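Local atomic coordinates of putative short-chain dehydrogenase/reductase (Burkholderia xenovorans, PDB entry 5IZ4), a protein that probably works as a nucleotide-dependent oxidoreductase of the short-chain dehydrogenase/reductase family, possibly reducing 3-oxoacyl-carrier-protein substrates, and binds ADP in its nucleotide pocket. Residues I95-N100 against F247-A252; R106-N111 against D118-R123. All blocks are in the same frame, centred on the assembly; numbering follows the deposited sequence.

Interaction 1. Residues I95-N100 against F247-A252; sequences IDALIN and FLTAHA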
loop_
_atom_site.group_PDB
_atom_site.type_symbol
_atom_site.label_atom_id
_atom_site.label_comp_id
_atom_site.label_asym_id
_atom_site.label_seq_id
_atom_site.Cartn_x
_atom_site.Cartn_y
_atom_site.Cartn_z
ATOM N N ILE A 95 -33.135 3.770 1.281
ATOM C CA ILE A 95 -31.889 3.773 2.045
ATOM C C ILE A 95 -30.852 4.492 1.196
ATOM O O ILE A 95 -30.567 4.073 0.067
ATOM C CB ILE A 95 -31.389 2.359 2.405
ATOM C CG1 ILE A 95 -32.377 1.641 3.333
ATOM C CG2 ILE A 95 -29.983 2.452 3.044
ATOM C CD1 ILE A 95 -32.035 0.174 3.584
ATOM N N ASP A 96 -30.299 5.579 1.721
ATOM C CA ASP A 96 -29.315 6.351 0.971
ATOM C C ASP A 96 -27.892 6.141 1.461
ATOM O O ASP A 96 -26.945 6.441 0.724
ATOM C CB ASP A 96 -29.674 7.839 1.038
ATOM C CG ASP A 96 -31.016 8.130 0.398
ATOM O OD1 ASP A 96 -32.057 7.934 1.061
ATOM O OD2 ASP A 96 -31.032 8.540 -0.779
ATOM N N ALA A 97 -27.717 5.635 2.679
ATOM C CA ALA A 97 -26.392 5.345 3.207
ATOM C C ALA A 97 -26.526 4.271 4.278
ATOM O O ALA A 97 -27.507 4.257 5.018
ATOM C CB ALA A 97 -25.733 6.595 3.800
ATOM N N LEU A 98 -25.532 3.388 4.349
ATOM C CA LEU A 98 -25.421 2.388 5.407
ATOM C C LEU A 98 -24.048 2.566 6.036
ATOM O O LEU A 98 -23.038 2.536 5.328
ATOM C CB LEU A 98 -25.576 0.969 4.854
ATOM C CG LEU A 98 -25.155 -0.160 5.798
ATOM C CD1 LEU A 98 -26.095 -0.240 6.994
ATOM C CD2 LEU A 98 -25.133 -1.482 5.023
ATOM N N ILE A 99 -24.006 2.764 7.350
ATOM C CA ILE A 99 -22.748 2.905 8.081
ATOM C C ILE A 99 -22.628 1.691 9.003
ATOM O O ILE A 99 -23.352 1.578 10.002
ATOM C CB ILE A 99 -22.682 4.215 8.876
ATOM C CG1 ILE A 99 -23.342 5.376 8.114
ATOM C CG2 ILE A 99 -21.224 4.557 9.205
ATOM C CD1 ILE A 99 -22.612 5.814 6.843
ATOM N N ASN A 100 -21.717 0.778 8.672
ATOM C CA ASN A 100 -21.540 -0.467 9.421
ATOM C C ASN A 100 -20.590 -0.223 10.588
ATOM O O ASN A 100 -19.376 -0.365 10.460
ATOM C CB ASN A 100 -21.005 -1.566 8.506
ATOM C CG ASN A 100 -22.044 -2.059 7.517
ATOM O OD1 ASN A 100 -23.105 -2.529 7.911
ATOM N ND2 ASN A 100 -21.751 -1.930 6.219
ATOM N N PHE A 247 -18.785 12.952 5.329
ATOM C CA PHE A 247 -18.131 13.521 4.155
ATOM C C PHE A 247 -18.102 12.527 3.003
ATOM O O PHE A 247 -18.428 12.874 1.862
ATOM C CB PHE A 247 -16.701 13.976 4.469
ATOM C CG PHE A 247 -15.872 14.193 3.224
ATOM C CD1 PHE A 247 -16.002 15.358 2.486
ATOM C CD2 PHE A 247 -15.012 13.204 2.760
ATOM C CE1 PHE A 247 -15.277 15.547 1.332
ATOM C CE2 PHE A 247 -14.286 13.388 1.598
ATOM C CZ PHE A 247 -14.425 14.562 0.885
ATOM N N LEU A 248 -17.673 11.289 3.279
ATOM C CA LEU A 248 -17.607 10.282 2.230
ATOM C C LEU A 248 -18.970 10.055 1.599
ATOM O O LEU A 248 -19.068 9.788 0.394
ATOM C CB LEU A 248 -17.054 8.967 2.788
ATOM C CG LEU A 248 -15.557 8.977 3.106
ATOM C CD1 LEU A 248 -15.145 7.625 3.663
ATOM C CD2 LEU A 248 -14.749 9.322 1.851
ATOM N N THR A 249 -20.035 10.160 2.391
ATOM C CA THR A 249 -21.371 9.940 1.852
ATOM C C THR A 249 -21.849 11.120 1.014
ATOM O O THR A 249 -22.339 10.941 -0.107
ATOM C CB THR A 249 -22.332 9.669 3.007
ATOM O OG1 THR A 249 -21.922 8.468 3.665
ATOM C CG2 THR A 249 -23.778 9.561 2.517
ATOM N N ALA A 250 -21.703 12.333 1.529
ATOM C CA ALA A 250 -22.391 13.473 0.944
ATOM C C ALA A 250 -21.559 14.237 -0.080
ATOM O O ALA A 250 -22.132 14.928 -0.930
ATOM C CB ALA A 250 -22.834 14.432 2.051
ATOM N N HIS A 251 -20.233 14.136 -0.025
ATOM C CA HIS A 251 -19.395 15.075 -0.765
ATOM C C HIS A 251 -18.258 14.402 -1.519
ATOM O O HIS A 251 -17.309 15.086 -1.919
ATOM C CB HIS A 251 -18.822 16.132 0.180
ATOM C CG HIS A 251 -19.865 16.984 0.828
ATOM N ND1 HIS A 251 -20.774 17.722 0.104
ATOM C CD2 HIS A 251 -20.136 17.226 2.133
ATOM C CE1 HIS A 251 -21.571 18.373 0.934
ATOM N NE2 HIS A 251 -21.204 18.090 2.171
ATOM N N ALA A 252 -18.336 13.096 -1.752
ATOM C CA ALA A 252 -17.230 12.339 -2.345
ATOM C C ALA A 252 -17.713 11.412 -3.460
ATOM O O ALA A 252 -17.490 10.200 -3.411
ATOM C CB ALA A 252 -16.502 11.543 -1.263
#
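Ala97 opens the central strand 97-100 with its methyl group facing the last turn of helix 238-250, where Thr249 receives it. The contact is one of carbon against carbon: Ala97 CB lies 3.8 Å from Thr249 CG2, and the CA atoms of Ala97 and Thr249 are the nearest pair of alpha carbons across the segments, at 6.9 Å. So short a gap between strand and helix suits the pairing of two small side chains. With chi1 at -63°, Thr249 OG1 lies beside the backbone N and CG2 opposite it, which hands the methyl to Ala97 and leaves the hydroxyl on the other branch. Two residues on, at Ile99, the strand faces the helix again, less squarely: its CB does not aim at Thr249, but the delta methyl at the end of the bent CG1 branch (chi2 -68°) swings across, and CD1 passes 4.2 Å from Thr249 OG1. This is a loose van der Waals approach. The buried hydroxyl is satisfied by the backbone oxygen of Ala245, one turn earlier in the helix, and by Ser154 OG on the adjoining strand. In the Rossmann fold, 97-100 runs parallel between strands 16-20 and 153-158, and it leads into Asn100-Cys101-Ala102-Gly103, which resembles the NNAG motif of classical short-chain dehydrogenases. Phe34 of helix 25-36 touches both Ile99 and Thr249, placing that helix beside 238-250 on this face of the sheet, while helix 118-146 packs against the other through Ile95 and Asn100.

Interaction 2. Residues R106-N111 against D118-R123; sequences RVIPHN and DFEFER
A salt-bridge network at the start of helix 118-146 joins Arg106, in the loop that follows strand 97-100, to Glu120 and Arg123. Within the helix, Arg123 grips the Glu120 carboxylate side-on, with NE 2.9 Å from OE1 and NH2 2.9 Å from OE2. Both bonds are nearly straight (171° and 164°) and come from the syn sides, the approach to OE1 clearly tilted from the carboxylate plane and that to OE2 less so, while the carboxylate oxygens stay close to the guanidinium plane; this paired grip fixes the rotation of the carboxylate. Arg106 comes to the same group from the loop. Its chain bends at chi3 and brings NH2 to 3.4 Å from Glu120 OE1, a weak, obliquely placed salt bridge with the two flat groups 70° apart. Helix 118-146 is the long helix that in classical short-chain dehydrogenases helps build the subunit interface, and here Asp118 and Glu122 on its first turns form salt bridges to Arg126 of the third subunit. Glu120 instead turns back to its own chain, and two positive groups sharing its carboxylate would be expected to favour the charged form. Water 1 ties the loop backbone to it, donating to Arg106 O at 2.8 Å and to Glu120 OE2 at 2.6 Å. Beside the charges, Ile108 CD1 lies over one face of the Arg106 guanidinium, 3.6 Å above its plane and nearer its border than its middle, and 4.1 Å from Glu120 CG, so that an aliphatic tip backs both polar chains. Arg123 NH1 reaches back up the chain to Thr104 OG1, next to the ADP-binding Gly103.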
loop_
_atom_site.group_PDB
_atom_site.type_symbol
_atom_site.label_atom_id
_atom_site.label_comp_id
_atom_site.label_asym_id
_atom_site.label_seq_id
_atom_site.Cartn_x
_atom_site.Cartn_y
_atom_site.Cartn_z
ATOM N N ARG A 106 -12.046 -8.356 22.039
ATOM C CA ARG A 106 -11.636 -8.599 23.413
ATOM C C ARG A 106 -10.127 -8.432 23.449
ATOM O O ARG A 106 -9.432 -8.937 22.562
ATOM C CB ARG A 106 -12.046 -9.996 23.884
ATOM C CG ARG A 106 -11.646 -10.306 25.306
ATOM C CD ARG A 106 -12.573 -11.355 25.920
ATOM N NE ARG A 106 -12.555 -12.621 25.189
ATOM C CZ ARG A 106 -11.619 -13.556 25.337
ATOM N NH1 ARG A 106 -10.613 -13.361 26.183
ATOM N NH2 ARG A 106 -11.683 -14.684 24.635
ATOM N N VAL A 107 -9.626 -7.698 24.441
ATOM C CA VAL A 107 -8.190 -7.447 24.520
ATOM C C VAL A 107 -7.473 -8.735 24.902
ATOM O O VAL A 107 -7.721 -9.307 25.972
ATOM C CB VAL A 107 -7.878 -6.330 25.525
ATOM C CG1 VAL A 107 -6.369 -6.144 25.651
ATOM C CG2 VAL A 107 -8.536 -5.027 25.099
ATOM N N ILE A 108 -6.582 -9.192 24.026
ATOM C CA ILE A 108 -5.705 -10.339 24.262
ATOM C C ILE A 108 -4.349 -9.990 23.664
ATOM O O ILE A 108 -4.281 -9.729 22.459
ATOM C CB ILE A 108 -6.238 -11.622 23.607
ATOM C CG1 ILE A 108 -7.695 -11.890 23.995
ATOM C CG2 ILE A 108 -5.356 -12.804 23.973
ATOM C CD1 ILE A 108 -8.337 -12.976 23.143
ATOM N N PRO A 109 -3.262 -9.980 24.437
ATOM C CA PRO A 109 -1.952 -9.640 23.859
ATOM C C PRO A 109 -1.612 -10.535 22.675
ATOM O O PRO A 109 -1.845 -11.745 22.704
ATOM C CB PRO A 109 -0.986 -9.858 25.026
ATOM C CG PRO A 109 -1.839 -9.650 26.257
ATOM C CD PRO A 109 -3.190 -10.203 25.891
ATOM N N HIS A 110 -1.060 -9.919 21.620
ATOM C CA HIS A 110 -0.780 -10.652 20.390
ATOM C C HIS A 110 0.293 -11.715 20.579
ATOM O O HIS A 110 0.373 -12.649 19.771
ATOM C CB HIS A 110 -0.343 -9.696 19.269
ATOM C CG HIS A 110 -1.439 -8.832 18.720
ATOM N ND1 HIS A 110 -1.673 -8.704 17.365
ATOM C CD2 HIS A 110 -2.330 -8.013 19.333
ATOM C CE1 HIS A 110 -2.675 -7.863 17.170
ATOM N NE2 HIS A 110 -3.096 -7.434 18.347
ATOM N N ASN A 111 1.127 -11.587 21.612
ATOM C CA ASN A 111 2.163 -12.567 21.900
ATOM C C ASN A 111 1.727 -13.606 22.925
ATOM O O ASN A 111 2.507 -14.509 23.240
ATOM C CB ASN A 111 3.439 -11.867 22.385
ATOM C CG ASN A 111 3.197 -10.976 23.591
ATOM O OD1 ASN A 111 2.110 -10.422 23.761
ATOM N ND2 ASN A 111 4.220 -10.822 24.430
ATOM N N ASP A 118 -9.753 -20.636 18.532
ATOM C CA ASP A 118 -10.591 -20.539 17.342
ATOM C C ASP A 118 -11.956 -19.941 17.669
ATOM O O ASP A 118 -12.505 -19.171 16.870
ATOM C CB ASP A 118 -10.734 -21.909 16.659
ATOM C CG ASP A 118 -11.236 -23.029 17.586
ATOM O OD1 ASP A 118 -11.255 -22.890 18.828
ATOM O OD2 ASP A 118 -11.599 -24.098 17.039
ATOM N N PHE A 119 -12.501 -20.253 18.854
ATOM C CA PHE A 119 -13.775 -19.671 19.269
ATOM C C PHE A 119 -13.762 -18.153 19.161
ATOM O O PHE A 119 -14.726 -17.547 18.677
ATOM C CB PHE A 119 -14.108 -20.073 20.708
ATOM C CG PHE A 119 -14.517 -21.513 20.848
ATOM C CD1 PHE A 119 -15.773 -21.928 20.440
ATOM C CD2 PHE A 119 -13.634 -22.452 21.357
ATOM C CE1 PHE A 119 -16.159 -23.260 20.559
ATOM C CE2 PHE A 119 -14.016 -23.790 21.487
ATOM C CZ PHE A 119 -15.281 -24.188 21.082
ATOM N N GLU A 120 -12.680 -17.524 19.620
ATOM C CA GLU A 120 -12.607 -16.070 19.622
ATOM C C GLU A 120 -12.383 -15.523 18.218
ATOM O O GLU A 120 -12.972 -14.498 17.853
ATOM C CB GLU A 120 -11.511 -15.605 20.582
ATOM C CG GLU A 120 -11.309 -14.097 20.626
ATOM C CD GLU A 120 -12.487 -13.341 21.221
ATOM O OE1 GLU A 120 -13.418 -13.977 21.801
ATOM O OE2 GLU A 120 -12.480 -12.093 21.100
ATOM N N PHE A 121 -11.579 -16.213 17.401
ATOM C CA PHE A 121 -11.433 -15.790 16.011
ATOM C C PHE A 121 -12.793 -15.765 15.329
ATOM O O PHE A 121 -13.138 -14.797 14.640
ATOM C CB PHE A 121 -10.484 -16.721 15.243
ATOM C CG PHE A 121 -9.011 -16.410 15.407
ATOM C CD1 PHE A 121 -8.255 -17.057 16.377
ATOM C CD2 PHE A 121 -8.377 -15.503 14.568
ATOM C CE1 PHE A 121 -6.903 -16.803 16.520
ATOM C CE2 PHE A 121 -7.012 -15.239 14.705
ATOM C CZ PHE A 121 -6.277 -15.886 15.684
ATOM N N GLU A 122 -13.594 -16.820 15.534
ATOM C CA GLU A 122 -14.921 -16.865 14.918
ATOM C C GLU A 122 -15.870 -15.849 15.544
ATOM O O GLU A 122 -16.679 -15.243 14.834
ATOM C CB GLU A 122 -15.526 -18.276 15.010
ATOM C CG GLU A 122 -14.758 -19.313 14.209
ATOM C CD GLU A 122 -15.595 -20.524 13.823
ATOM O OE1 GLU A 122 -16.447 -20.948 14.635
ATOM O OE2 GLU A 122 -15.395 -21.052 12.700
ATOM N N ARG A 123 -15.788 -15.644 16.868
ATOM C CA ARG A 123 -16.709 -14.720 17.523
ATOM C C ARG A 123 -16.538 -13.316 16.973
ATOM O O ARG A 123 -17.519 -12.616 16.693
ATOM C CB ARG A 123 -16.481 -14.722 19.035
ATOM C CG ARG A 123 -17.539 -13.943 19.834
ATOM C CD ARG A 123 -17.115 -13.747 21.286
ATOM N NE ARG A 123 -15.997 -12.808 21.368
ATOM C CZ ARG A 123 -16.134 -11.484 21.363
ATOM N NH1 ARG A 123 -17.346 -10.938 21.297
ATOM N NH2 ARG A 123 -15.056 -10.702 21.428
HETATM O O HOH W 1 -10.308 -10.769 20.572
HETATM O O HOH W 2 -14.885 -13.224 24.522
#

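Overall arrangement
From the N terminus, the chain reaches the middle of the sheet at strand 97-100, which supplies one half of interaction 1. Beyond its end comes the loop 106-111, and after six more residues the start of helix 118-146 returns to it, closing the short loop of interaction 2. The chain then runs through strands 153-158 and 195-202 and their helices before helix 238-250 comes back to strand 97-100, closing a loop of 146 residues in which interaction 2 is nested; the last strand, 259-262, follows. Their centres lie 31 Å apart on opposite sides of the chain's centre: interaction 1 joins sheet to helix in the core, and interaction 2 joins loop to helix at the periphery.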